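Local coordinates for membrane lipoprotein family protein (PDB 4PEV), which probably acts as the substrate-binding lipoprotein of an ABC transporter and binds adenosine, at residues C[199-203]-C[398-404]; C[285-289]-C[350-354]; C[157-162]-C[326-332]; C[185-189]-C[220-224]. All blocks are in the same frame, centred on the assembly; numbering follows the deposited sequence.

Interaction 1: C[199-203]-C[398-404]; sequences WRFHI and PQDHDTY
W199 lays its indole on the ring of Y404 like one tile slid part-way over another. The planes are only 10° apart, and the centroid of the five-membered ring of W199 lies 4.0 Å from that of Y404, an offset stack that brings W199 CD1 over the rim of the phenol. CB of W199 extends the same layer with a CH-pi contact over the phenol face. The indole leaves its helix with CG beside the backbone N (chi1 -60°), which carries the six-membered half onward as a bump into the hollow made by the turn at 398-401. There CZ3 of W199 meets the backbone O of D400 at 3.5 Å, CH2 lies near N of H401, and CZ2 comes 3.6 Å from CD2 of H401, whose imidazole stands nearly at right angles to the indole. W199, H202, H401 and Y404 thus form an aromatic cluster between helix 196-214, the crossover helix of a beta-alpha-beta unit, and the start of helix 401-412. A second bump, I203, meets P398 tip to tip, CD1 to CG at 3.8 Å, and the same methyl lies at the edge of the Y404 ring. At the far end of the phenol, Y404 OH and ND1 of H202 share a 2.6 Å hydrogen bond, close to straight at 173° and in the plane of the imidazole; either may be the donor. Y226 OH is a second partner of that hydroxyl. One carboxylate, D194, takes both NE1 of W199 and NE2 of H401, tying down the two crossed rings.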
loop_
_atom_site.group_PDB
_atom_site.type_symbol
_atom_site.label_atom_id
_atom_site.label_comp_id
_atom_site.label_asym_id
_atom_site.label_seq_id
_atom_site.Cartn_x
_atom_site.Cartn_y
_atom_site.Cartn_z
ATOM N N TRP C 199 -1.898 9.552 4.631
ATOM C CA TRP C 199 -3.093 10.311 4.971
ATOM C C TRP C 199 -4.271 9.686 4.226
ATOM O O TRP C 199 -5.325 9.436 4.806
ATOM C CB TRP C 199 -2.983 11.773 4.577
ATOM C CG TRP C 199 -1.866 12.534 5.197
ATOM C CD1 TRP C 199 -1.079 12.147 6.234
ATOM C CD2 TRP C 199 -1.438 13.854 4.837
ATOM N NE1 TRP C 199 -0.158 13.135 6.535
ATOM C CE2 TRP C 199 -0.361 14.196 5.692
ATOM C CE3 TRP C 199 -1.854 14.783 3.863
ATOM C CZ2 TRP C 199 0.315 15.427 5.600
ATOM C CZ3 TRP C 199 -1.183 16.005 3.767
ATOM C CH2 TRP C 199 -0.107 16.313 4.633
ATOM N N ARG C 200 -4.078 9.408 2.943
ATOM C CA ARG C 200 -5.136 8.829 2.130
ATOM C C ARG C 200 -5.547 7.433 2.598
ATOM O O ARG C 200 -6.739 7.107 2.592
ATOM C CB ARG C 200 -4.726 8.800 0.660
ATOM C CG ARG C 200 -4.516 10.192 0.097
ATOM C CD ARG C 200 -4.524 10.241 -1.425
ATOM N NE ARG C 200 -3.214 9.969 -2.000
ATOM C CZ ARG C 200 -2.178 10.788 -1.906
ATOM N NH1 ARG C 200 -2.289 11.936 -1.244
ATOM N NH2 ARG C 200 -1.022 10.454 -2.474
ATOM N N PHE C 201 -4.566 6.619 2.996
ATOM C CA PHE C 201 -4.855 5.305 3.580
ATOM C C PHE C 201 -5.701 5.509 4.821
ATOM O O PHE C 201 -6.783 4.949 4.925
ATOM C CB PHE C 201 -3.575 4.522 3.961
ATOM C CG PHE C 201 -2.933 3.780 2.808
ATOM C CD1 PHE C 201 -3.500 2.622 2.306
ATOM C CD2 PHE C 201 -1.743 4.232 2.235
ATOM C CE1 PHE C 201 -2.899 1.930 1.256
ATOM C CE2 PHE C 201 -1.147 3.550 1.184
ATOM C CZ PHE C 201 -1.721 2.395 0.696
ATOM N N HIS C 202 -5.197 6.323 5.749
ATOM C CA HIS C 202 -5.865 6.541 7.025
ATOM C C HIS C 202 -7.304 6.953 6.791
ATOM O O HIS C 202 -8.226 6.276 7.238
ATOM C CB HIS C 202 -5.148 7.597 7.862
ATOM C CG HIS C 202 -5.677 7.717 9.254
ATOM N ND1 HIS C 202 -5.181 8.628 10.158
ATOM C CD2 HIS C 202 -6.661 7.046 9.903
ATOM C CE1 HIS C 202 -5.826 8.507 11.308
ATOM N NE2 HIS C 202 -6.734 7.559 11.177
ATOM N N ILE C 203 -7.500 8.045 6.072
ATOM C CA ILE C 203 -8.845 8.523 5.766
ATOM C C ILE C 203 -9.733 7.434 5.178
ATOM O O ILE C 203 -10.878 7.311 5.564
ATOM C CB ILE C 203 -8.795 9.714 4.784
ATOM C CG1 ILE C 203 -8.355 10.974 5.528
ATOM C CG2 ILE C 203 -10.139 9.925 4.094
ATOM C CD1 ILE C 203 -7.997 12.112 4.602
ATOM N N PRO C 398 -6.543 15.624 0.848
ATOM C CA PRO C 398 -6.172 16.696 1.792
ATOM C C PRO C 398 -4.978 17.571 1.347
ATOM O O PRO C 398 -3.940 17.057 0.915
ATOM C CB PRO C 398 -5.841 15.942 3.093
ATOM C CG PRO C 398 -5.767 14.497 2.729
ATOM C CD PRO C 398 -6.631 14.316 1.520
ATOM N N GLN C 399 -5.150 18.887 1.480
ATOM C CA GLN C 399 -4.185 19.875 0.994
ATOM C C GLN C 399 -3.006 19.956 1.968
ATOM O O GLN C 399 -1.859 19.793 1.586
ATOM C CB GLN C 399 -4.855 21.258 0.888
ATOM C CG GLN C 399 -6.219 21.288 0.188
ATOM C CD GLN C 399 -6.186 21.835 -1.240
ATOM O OE1 GLN C 399 -5.231 22.501 -1.656
ATOM N NE2 GLN C 399 -7.249 21.562 -1.996
ATOM N N ASP C 400 -3.333 20.221 3.235
ATOM C CA ASP C 400 -2.378 20.382 4.330
ATOM C C ASP C 400 -2.476 19.176 5.235
ATOM O O ASP C 400 -3.371 18.351 5.094
ATOM C CB ASP C 400 -2.752 21.585 5.222
ATOM C CG ASP C 400 -2.683 22.914 4.508
ATOM O OD1 ASP C 400 -1.612 23.564 4.555
ATOM O OD2 ASP C 400 -3.719 23.339 3.950
ATOM N N HIS C 401 -1.590 19.139 6.220
ATOM C CA HIS C 401 -1.741 18.243 7.352
ATOM C C HIS C 401 -2.950 18.619 8.213
ATOM O O HIS C 401 -3.597 17.747 8.792
ATOM C CB HIS C 401 -0.478 18.254 8.208
ATOM C CG HIS C 401 -0.412 17.122 9.175
ATOM N ND1 HIS C 401 -1.178 17.076 10.318
ATOM C CD2 HIS C 401 0.307 15.976 9.157
ATOM C CE1 HIS C 401 -0.921 15.958 10.974
ATOM N NE2 HIS C 401 -0.024 15.272 10.290
ATOM N N ASP C 402 -3.236 19.916 8.300
ATOM C CA ASP C 402 -4.329 20.438 9.139
ATOM C C ASP C 402 -5.706 20.030 8.612
ATOM O O ASP C 402 -6.602 19.710 9.393
ATOM C CB ASP C 402 -4.217 21.966 9.288
ATOM C CG ASP C 402 -2.984 22.389 10.113
ATOM O OD1 ASP C 402 -1.856 21.923 9.810
ATOM O OD2 ASP C 402 -3.141 23.181 11.072
ATOM N N THR C 403 -5.852 20.025 7.291
ATOM C CA THR C 403 -7.049 19.515 6.630
ATOM C C THR C 403 -7.256 18.013 6.886
ATOM O O THR C 403 -8.360 17.579 7.228
ATOM C CB THR C 403 -6.928 19.721 5.110
ATOM O OG1 THR C 403 -6.356 21.010 4.852
ATOM C CG2 THR C 403 -8.283 19.570 4.401
ATOM N N TYR C 404 -6.195 17.227 6.685
ATOM C CA TYR C 404 -6.193 15.794 6.997
ATOM C C TYR C 404 -6.613 15.538 8.422
ATOM O O TYR C 404 -7.450 14.681 8.673
ATOM C CB TYR C 404 -4.797 15.202 6.773
ATOM C CG TYR C 404 -4.464 13.923 7.534
ATOM C CD1 TYR C 404 -5.194 12.748 7.348
ATOM C CD2 TYR C 404 -3.379 13.886 8.405
ATOM C CE1 TYR C 404 -4.862 11.582 8.028
ATOM C CE2 TYR C 404 -3.044 12.730 9.094
ATOM C CZ TYR C 404 -3.778 11.577 8.901
ATOM O OH TYR C 404 -3.412 10.444 9.595
#

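Interaction 2: C[285-289]-C[350-354]; sequences QEWYD and GQLPE
W287 turns the edge of its indole, not a face, to the 350-354 loop. CZ3 points at the backbone O of Q351, 3.1 Å away and near the ring plane, and CD of P353 also lies near that plane, 4.3 Å from CE3. L352 approaches W287 obliquely: its CD1 packs 3.8 Å from W287 CB and 3.7 Å from the backbone O of W287, without lying squarely over the ring. CG of W287 sits between the backbone N and the carbonyl carbon (chi1 65°), a position that swings the indole back across its own turn, so that Q285 O and CB of Y288 both lie over one face. F342, A343 and A346 of helix 336-348 also pack on this tryptophan, as does L67. P353 is turned toward the 285-289 segment and rests on its backbone, CD 3.5 Å from O of W287 and CG 3.3 Å from O of Y288. Y288 starts away from 350-354, and its OH is bonded to N264. No hydrogen bond joins the two segments, so they meet by packing alone, including W287 CB on L352 CD1. Within 285-289 the chain is bent into a single turn by Y288 N bonding to Q285 O at 3.0 Å. The turn follows strand 277-282, whose last residue, D282, binds adenosine, yet the side chain of W287 is about 13 Å from the ligand. The 350-354 loop starts at G350, where positive phi and two bonds back into the last turn of helix 336-348 make a Schellman motif, which ends the helix and leads the chain on to L352 and P353.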
loop_
_atom_site.group_PDB
_atom_site.type_symbol
_atom_site.label_atom_id
_atom_site.label_comp_id
_atom_site.label_asym_id
_atom_site.label_seq_id
_atom_site.Cartn_x
_atom_site.Cartn_y
_atom_site.Cartn_z
ATOM N N GLN C 285 0.307 -10.360 0.290
ATOM C CA GLN C 285 1.295 -10.879 1.226
ATOM C C GLN C 285 0.804 -12.094 2.028
ATOM O O GLN C 285 1.438 -12.480 3.008
ATOM C CB GLN C 285 1.739 -9.755 2.162
ATOM C CG GLN C 285 2.392 -8.597 1.428
ATOM C CD GLN C 285 2.656 -7.414 2.334
ATOM O OE1 GLN C 285 1.735 -6.756 2.803
ATOM N NE2 GLN C 285 3.916 -7.136 2.579
ATOM N N GLU C 286 -0.300 -12.702 1.587
ATOM C CA GLU C 286 -0.932 -13.803 2.316
ATOM C C GLU C 286 0.037 -14.957 2.485
ATOM O O GLU C 286 0.085 -15.614 3.527
ATOM C CB GLU C 286 -2.204 -14.277 1.592
ATOM C CG GLU C 286 -3.415 -13.340 1.733
ATOM C CD GLU C 286 -3.523 -12.267 0.660
ATOM O OE1 GLU C 286 -2.483 -11.762 0.190
ATOM O OE2 GLU C 286 -4.663 -11.908 0.307
ATOM N N TRP C 287 0.821 -15.190 1.442
ATOM C CA TRP C 287 1.836 -16.245 1.430
ATOM C C TRP C 287 2.776 -16.207 2.621
ATOM O O TRP C 287 3.340 -17.229 2.974
ATOM C CB TRP C 287 2.663 -16.168 0.131
ATOM C CG TRP C 287 3.463 -14.926 0.027
ATOM C CD1 TRP C 287 3.103 -13.781 -0.587
ATOM C CD2 TRP C 287 4.752 -14.693 0.606
ATOM N NE1 TRP C 287 4.085 -12.846 -0.437
ATOM C CE2 TRP C 287 5.113 -13.383 0.287
ATOM C CE3 TRP C 287 5.645 -15.487 1.355
ATOM C CZ2 TRP C 287 6.318 -12.826 0.685
ATOM C CZ3 TRP C 287 6.842 -14.941 1.754
ATOM C CH2 TRP C 287 7.170 -13.615 1.418
ATOM N N TYR C 288 2.977 -15.039 3.222
ATOM C CA TYR C 288 3.928 -14.934 4.333
ATOM C C TYR C 288 3.453 -15.787 5.533
ATOM O O TYR C 288 4.240 -16.535 6.120
ATOM C CB TYR C 288 4.199 -13.462 4.705
ATOM C CG TYR C 288 5.229 -13.262 5.807
ATOM C CD1 TYR C 288 6.594 -13.308 5.539
ATOM C CD2 TYR C 288 4.828 -13.021 7.119
ATOM C CE1 TYR C 288 7.531 -13.126 6.543
ATOM C CE2 TYR C 288 5.755 -12.839 8.132
ATOM C CZ TYR C 288 7.106 -12.892 7.842
ATOM O OH TYR C 288 8.016 -12.707 8.864
ATOM N N ASP C 289 2.166 -15.680 5.862
ATOM C CA ASP C 289 1.494 -16.617 6.772
ATOM C C ASP C 289 0.004 -16.582 6.494
ATOM O O ASP C 289 -0.666 -15.638 6.888
ATOM C CB ASP C 289 1.735 -16.302 8.251
ATOM C CG ASP C 289 0.914 -17.204 9.175
ATOM O OD1 ASP C 289 0.629 -18.377 8.830
ATOM O OD2 ASP C 289 0.529 -16.738 10.252
ATOM N N GLY C 350 12.502 -19.172 -2.836
ATOM C CA GLY C 350 12.860 -19.844 -1.597
ATOM C C GLY C 350 12.587 -19.066 -0.311
ATOM O O GLY C 350 13.136 -19.403 0.737
ATOM N N GLN C 351 11.745 -18.039 -0.358
ATOM C CA GLN C 351 11.349 -17.365 0.885
ATOM C C GLN C 351 9.867 -17.607 1.288
ATOM O O GLN C 351 9.304 -16.874 2.093
ATOM C CB GLN C 351 11.733 -15.879 0.846
ATOM C CG GLN C 351 10.975 -15.032 -0.151
ATOM C CD GLN C 351 11.388 -13.564 -0.098
ATOM O OE1 GLN C 351 11.670 -13.012 0.972
ATOM N NE2 GLN C 351 11.400 -12.920 -1.253
ATOM N N LEU C 352 9.274 -18.671 0.749
ATOM C CA LEU C 352 7.977 -19.144 1.184
ATOM C C LEU C 352 8.190 -20.097 2.355
ATOM O O LEU C 352 9.098 -20.920 2.307
ATOM C CB LEU C 352 7.300 -19.895 0.048
ATOM C CG LEU C 352 5.878 -20.411 0.309
ATOM C CD1 LEU C 352 4.840 -19.290 0.341
ATOM C CD2 LEU C 352 5.526 -21.415 -0.768
ATOM N N PRO C 353 7.350 -20.015 3.404
ATOM C CA PRO C 353 7.592 -20.878 4.565
ATOM C C PRO C 353 7.535 -22.378 4.284
ATOM O O PRO C 353 6.932 -22.823 3.296
ATOM C CB PRO C 353 6.482 -20.478 5.544
ATOM C CG PRO C 353 6.151 -19.074 5.171
ATOM C CD PRO C 353 6.278 -19.040 3.674
ATOM N N GLU C 354 8.161 -23.137 5.177
ATOM C CA GLU C 354 8.264 -24.580 5.048
ATOM C C GLU C 354 6.888 -25.227 4.939
ATOM O O GLU C 354 5.905 -24.708 5.462
ATOM C CB GLU C 354 9.017 -25.147 6.252
ATOM C CG GLU C 354 9.597 -26.540 6.043
ATOM C CD GLU C 354 10.475 -26.982 7.211
ATOM O OE1 GLU C 354 10.206 -28.061 7.788
ATOM O OE2 GLU C 354 11.422 -26.237 7.565
#

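Interaction 3: C[157-162]-C[326-332]; sequences FREQEV and LKEGGLG
R158 bridges two glutamates, one on each side of the contact. Across it, NH2 bonds to E328 OE1 at 3.0 Å, on the syn lone pair, with a weak second bond to OE2; the guanidinium and carboxylate planes are 52° apart. Within its own segment, NE of R158 gives a 2.6 Å bond to OE2 of E161, staying in the guanidinium plane but reaching the oxygen from above the carboxylate plane. A bend at chi3 (-64°) lets NE turn to E161 while NH2 reaches E328. The other oxygen of E161, OE1, receives the backbone N of L326 at 3.0 Å, nearly along its C-O axis. E328 OE1 also takes G325 N, and NH1 of R158 bonds to S323. With a leucine in place of R158, E161 and E328 would probably face each other without the positive charge between them. Next to this network L331 packs between F157 and V162, CD2 3.5 Å from CD2 of F157 and CB 3.8 Å from CB of V162. E159 bonds instead to K299 and R200, near the adenosine. Strand 152-157 of one sheet passes here into helix 159-181, which leads to strand 186-191 of the other, and strand 320-324 leads to 331-333; these neighbouring connections are consistent with the hinge of a two-domain binding protein. By balancing two carboxylates, R158 probably fixes the 326-328 turn against the start of helix 159-181.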
loop_
_atom_site.group_PDB
_atom_site.type_symbol
_atom_site.label_atom_id
_atom_site.label_comp_id
_atom_site.label_asym_id
_atom_site.label_seq_id
_atom_site.Cartn_x
_atom_site.Cartn_y
_atom_site.Cartn_z
ATOM N N PHE C 157 -1.681 7.491 -6.583
ATOM C CA PHE C 157 -2.796 6.577 -6.363
ATOM C C PHE C 157 -3.850 7.246 -5.504
ATOM O O PHE C 157 -3.571 8.210 -4.792
ATOM C CB PHE C 157 -2.324 5.280 -5.720
ATOM C CG PHE C 157 -1.397 4.474 -6.589
ATOM C CD1 PHE C 157 -0.036 4.747 -6.615
ATOM C CD2 PHE C 157 -1.880 3.440 -7.361
ATOM C CE1 PHE C 157 0.819 4.006 -7.411
ATOM C CE2 PHE C 157 -1.033 2.691 -8.160
ATOM C CZ PHE C 157 0.319 2.973 -8.185
ATOM N N ARG C 158 -5.071 6.743 -5.596
ATOM C CA ARG C 158 -6.159 7.226 -4.763
ATOM C C ARG C 158 -6.396 6.174 -3.676
ATOM O O ARG C 158 -7.322 5.361 -3.769
ATOM C CB ARG C 158 -7.404 7.474 -5.624
ATOM C CG ARG C 158 -7.221 8.537 -6.709
ATOM C CD ARG C 158 -8.542 8.868 -7.409
ATOM N NE ARG C 158 -9.073 7.717 -8.145
ATOM C CZ ARG C 158 -8.678 7.343 -9.363
ATOM N NH1 ARG C 158 -7.756 8.042 -10.029
ATOM N NH2 ARG C 158 -9.213 6.260 -9.927
ATOM N N GLU C 159 -5.534 6.200 -2.657
ATOM C CA GLU C 159 -5.482 5.166 -1.621
ATOM C C GLU C 159 -6.742 5.091 -0.782
ATOM O O GLU C 159 -7.048 4.048 -0.216
ATOM C CB GLU C 159 -4.302 5.397 -0.676
ATOM C CG GLU C 159 -2.942 5.045 -1.246
ATOM C CD GLU C 159 -2.309 6.150 -2.074
ATOM O OE1 GLU C 159 -2.896 7.242 -2.215
ATOM O OE2 GLU C 159 -1.194 5.920 -2.584
ATOM N N GLN C 160 -7.466 6.195 -0.681
ATOM C CA GLN C 160 -8.749 6.195 0.009
ATOM C C GLN C 160 -9.639 5.073 -0.540
ATOM O O GLN C 160 -10.356 4.384 0.209
ATOM C CB GLN C 160 -9.464 7.544 -0.147
ATOM C CG GLN C 160 -8.631 8.774 0.216
ATOM C CD GLN C 160 -8.148 9.571 -0.996
ATOM O OE1 GLN C 160 -7.656 9.018 -1.983
ATOM N NE2 GLN C 160 -8.291 10.883 -0.920
ATOM N N GLU C 161 -9.571 4.881 -1.853
ATOM C CA GLU C 161 -10.487 3.990 -2.524
ATOM C C GLU C 161 -10.300 2.569 -2.002
ATOM O O GLU C 161 -11.253 1.978 -1.481
ATOM C CB GLU C 161 -10.333 4.093 -4.053
ATOM C CG GLU C 161 -10.655 5.490 -4.601
ATOM C CD GLU C 161 -10.728 5.588 -6.128
ATOM O OE1 GLU C 161 -10.609 4.570 -6.842
ATOM O OE2 GLU C 161 -10.911 6.718 -6.626
ATOM N N VAL C 162 -9.078 2.041 -2.087
ATOM C CA VAL C 162 -8.804 0.664 -1.632
ATOM C C VAL C 162 -8.840 0.485 -0.089
ATOM O O VAL C 162 -9.340 -0.523 0.404
ATOM C CB VAL C 162 -7.478 0.124 -2.226
ATOM C CG1 VAL C 162 -6.260 0.715 -1.523
ATOM C CG2 VAL C 162 -7.436 -1.393 -2.163
ATOM N N LEU C 326 -9.401 2.187 -8.290
ATOM C CA LEU C 326 -10.144 0.965 -8.620
ATOM C C LEU C 326 -10.514 0.946 -10.085
ATOM O O LEU C 326 -10.326 -0.055 -10.733
ATOM C CB LEU C 326 -11.411 0.827 -7.776
ATOM C CG LEU C 326 -11.232 0.881 -6.254
ATOM C CD1 LEU C 326 -12.563 1.068 -5.530
ATOM C CD2 LEU C 326 -10.511 -0.369 -5.754
ATOM N N LYS C 327 -11.006 2.064 -10.608
ATOM C CA LYS C 327 -11.451 2.107 -11.992
ATOM C C LYS C 327 -10.409 1.576 -12.991
ATOM O O LYS C 327 -10.766 0.875 -13.925
ATOM C CB LYS C 327 -11.904 3.523 -12.400
ATOM C CG LYS C 327 -12.818 3.523 -13.628
ATOM C CD LYS C 327 -12.845 4.854 -14.364
ATOM C CE LYS C 327 -13.901 5.795 -13.791
ATOM N NZ LYS C 327 -13.909 7.113 -14.486
ATOM N N GLU C 328 -9.132 1.891 -12.791
ATOM C CA GLU C 328 -8.090 1.555 -13.778
ATOM C C GLU C 328 -7.408 0.210 -13.546
ATOM O O GLU C 328 -6.616 -0.209 -14.369
ATOM C CB GLU C 328 -7.015 2.643 -13.823
ATOM C CG GLU C 328 -7.543 4.029 -14.173
ATOM C CD GLU C 328 -8.093 4.808 -12.980
ATOM O OE1 GLU C 328 -8.237 4.250 -11.872
ATOM O OE2 GLU C 328 -8.397 6.003 -13.150
ATOM N N GLY C 329 -7.710 -0.457 -12.435
ATOM C CA GLY C 329 -6.968 -1.636 -12.007
ATOM C C GLY C 329 -5.774 -1.294 -11.132
ATOM O O GLY C 329 -5.050 -2.186 -10.691
ATOM N N GLY C 330 -5.565 -0.009 -10.866
ATOM C CA GLY C 330 -4.378 0.447 -10.134
ATOM C C GLY C 330 -4.397 0.055 -8.666
ATOM O O GLY C 330 -3.352 -0.102 -8.035
ATOM N N LEU C 331 -5.605 -0.085 -8.129
ATOM C CA LEU C 331 -5.821 -0.576 -6.770
ATOM C C LEU C 331 -6.812 -1.736 -6.810
ATOM O O LEU C 331 -7.605 -1.847 -7.735
ATOM C CB LEU C 331 -6.353 0.552 -5.883
ATOM C CG LEU C 331 -5.525 1.834 -5.894
ATOM C CD1 LEU C 331 -6.220 2.895 -5.060
ATOM C CD2 LEU C 331 -4.106 1.589 -5.383
ATOM N N GLY C 332 -6.760 -2.607 -5.815
ATOM C CA GLY C 332 -7.677 -3.728 -5.754
ATOM C C GLY C 332 -7.513 -4.509 -4.476
ATOM O O GLY C 332 -6.714 -4.131 -3.620
#

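Interaction 4: C[185-189]-C[220-224]; sequences AKAGA and VEMVW
K186, at the start of strand 186-191, and E221, just before strand 222-226, run side by side; helix 196-214 joins these parallel strands in a beta-alpha-beta crossover. From the backbone, K186 CB lies 3.5 Å from the carbonyl O of E221. CG then passes 4.1 Å from CB of E221, and CD approaches both that carbon and, more closely, OE1 of E221. K186 CE comes to 3.5 Å from OE1 of E221, and NZ ends the chain, extended beyond CG, in a weak 3.4 Å salt bridge to that oxygen; it also has a weak bond to Q246 O. A serine at K186 would probably leave the E221 carboxylate without its charged mate and uncover the aliphatic flank of E221. The strands themselves are zipped by backbone bonds, A187 N to E221 O, V223 N to A187 O and A189 N to V223 O. A187, M222 (a selenomethionine), A189 and W224 face one side of the sheet, the side covered by Y205 and H202 of the crossover helix, while V223 faces the other. W224, with CG anti to the backbone N (chi1 178°), stands beside A189, its CE3 3.4 Å from the CB of A189.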
loop_
_atom_site.group_PDB
_atom_site.type_symbol
_atom_site.label_atom_id
_atom_site.label_comp_id
_atom_site.label_asym_id
_atom_site.label_seq_id
_atom_site.Cartn_x
_atom_site.Cartn_y
_atom_site.Cartn_z
ATOM N N ALA C 185 -13.042 -6.631 20.192
ATOM C CA ALA C 185 -12.045 -6.721 19.131
ATOM C C ALA C 185 -12.097 -5.471 18.303
ATOM O O ALA C 185 -13.111 -5.200 17.672
ATOM C CB ALA C 185 -12.326 -7.913 18.233
ATOM N N LYS C 186 -10.994 -4.725 18.274
ATOM C CA LYS C 186 -10.903 -3.530 17.440
ATOM C C LYS C 186 -10.148 -3.757 16.128
ATOM O O LYS C 186 -9.381 -4.716 15.986
ATOM C CB LYS C 186 -10.238 -2.411 18.212
ATOM C CG LYS C 186 -10.874 -2.179 19.560
ATOM C CD LYS C 186 -10.190 -1.040 20.275
ATOM C CE LYS C 186 -10.498 -1.077 21.749
ATOM N NZ LYS C 186 -9.803 0.054 22.404
ATOM N N ALA C 187 -10.399 -2.870 15.169
ATOM C CA ALA C 187 -9.623 -2.812 13.944
ATOM C C ALA C 187 -8.405 -1.947 14.221
ATOM O O ALA C 187 -8.371 -1.214 15.203
ATOM C CB ALA C 187 -10.447 -2.232 12.807
ATOM N N GLY C 188 -7.393 -2.044 13.375
ATOM C CA GLY C 188 -6.151 -1.355 13.647
ATOM C C GLY C 188 -5.308 -1.200 12.417
ATOM O O GLY C 188 -5.617 -1.761 11.369
ATOM N N ALA C 189 -4.248 -0.414 12.553
ATOM C CA ALA C 189 -3.262 -0.267 11.494
ATOM C C ALA C 189 -1.956 0.172 12.094
ATOM O O ALA C 189 -1.941 1.049 12.950
ATOM C CB ALA C 189 -3.716 0.753 10.469
ATOM N N VAL C 220 -17.577 -0.578 16.007
ATOM C CA VAL C 220 -16.224 -1.119 15.958
ATOM C C VAL C 220 -15.248 0.038 15.990
ATOM O O VAL C 220 -15.319 0.924 15.145
ATOM C CB VAL C 220 -15.963 -1.926 14.661
ATOM C CG1 VAL C 220 -14.491 -2.306 14.545
ATOM C CG2 VAL C 220 -16.847 -3.171 14.583
ATOM N N GLU C 221 -14.328 0.021 16.945
ATOM C CA GLU C 221 -13.327 1.078 17.065
ATOM C C GLU C 221 -12.094 0.800 16.218
ATOM O O GLU C 221 -11.834 -0.347 15.869
ATOM C CB GLU C 221 -12.927 1.239 18.509
ATOM C CG GLU C 221 -14.104 1.647 19.359
ATOM C CD GLU C 221 -13.704 2.006 20.773
ATOM O OE1 GLU C 221 -12.586 1.636 21.212
ATOM O OE2 GLU C 221 -14.526 2.661 21.448
HETATM N N MSE C 222 -11.355 1.858 15.884
HETATM C CA MSE C 222 -10.169 1.744 15.035
HETATM C C MSE C 222 -9.024 2.530 15.614
HETATM O O MSE C 222 -9.173 3.684 15.995
HETATM C CB MSE C 222 -10.440 2.213 13.608
HETATM C CG MSE C 222 -9.368 1.699 12.635
HETATM SE SE MSE C 222 -7.827 2.939 12.378
HETATM C CE MSE C 222 -8.735 4.280 11.251
ATOM N N VAL C 223 -7.862 1.892 15.673
ATOM C CA VAL C 223 -6.667 2.492 16.240
ATOM C C VAL C 223 -5.589 2.521 15.185
ATOM O O VAL C 223 -5.180 1.479 14.664
ATOM C CB VAL C 223 -6.159 1.699 17.447
ATOM C CG1 VAL C 223 -4.839 2.283 17.962
ATOM C CG2 VAL C 223 -7.243 1.679 18.526
ATOM N N TRP C 224 -5.135 3.727 14.879
ATOM C CA TRP C 224 -4.145 3.957 13.853
ATOM C C TRP C 224 -2.888 4.489 14.507
ATOM O O TRP C 224 -2.938 5.501 15.188
ATOM C CB TRP C 224 -4.684 4.969 12.872
ATOM C CG TRP C 224 -3.755 5.313 11.801
ATOM C CD1 TRP C 224 -2.698 6.169 11.875
ATOM C CD2 TRP C 224 -3.796 4.835 10.461
ATOM N NE1 TRP C 224 -2.085 6.266 10.653
ATOM C CE2 TRP C 224 -2.736 5.453 9.765
ATOM C CE3 TRP C 224 -4.623 3.940 9.780
ATOM C CZ2 TRP C 224 -2.473 5.202 8.419
ATOM C CZ3 TRP C 224 -4.369 3.695 8.443
ATOM C CH2 TRP C 224 -3.299 4.329 7.773
#

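Overall arrangement
Interactions 1 and 3 are buried, interaction 4 is partly buried, and interaction 2 lies at the surface, its centre 33 Å from that of interaction 1 across the middle of the chain. Helix 196-214 connects three of them: it carries the aromatic layer of interaction 1, its R200 bridges to E159 of interaction 3, and its H202 stacks on W224 of interaction 4. Interactions 3 and 4 also reach opposite outer strands of one sheet, 331-333 and 222-226. Chemistry follows place: stacked rings seat the C-terminal helix, charges join the probable interdomain connections, backbone bonds build the sheet edge, and the peripheral loops of interaction 2 meet by packing without hydrogen bonds.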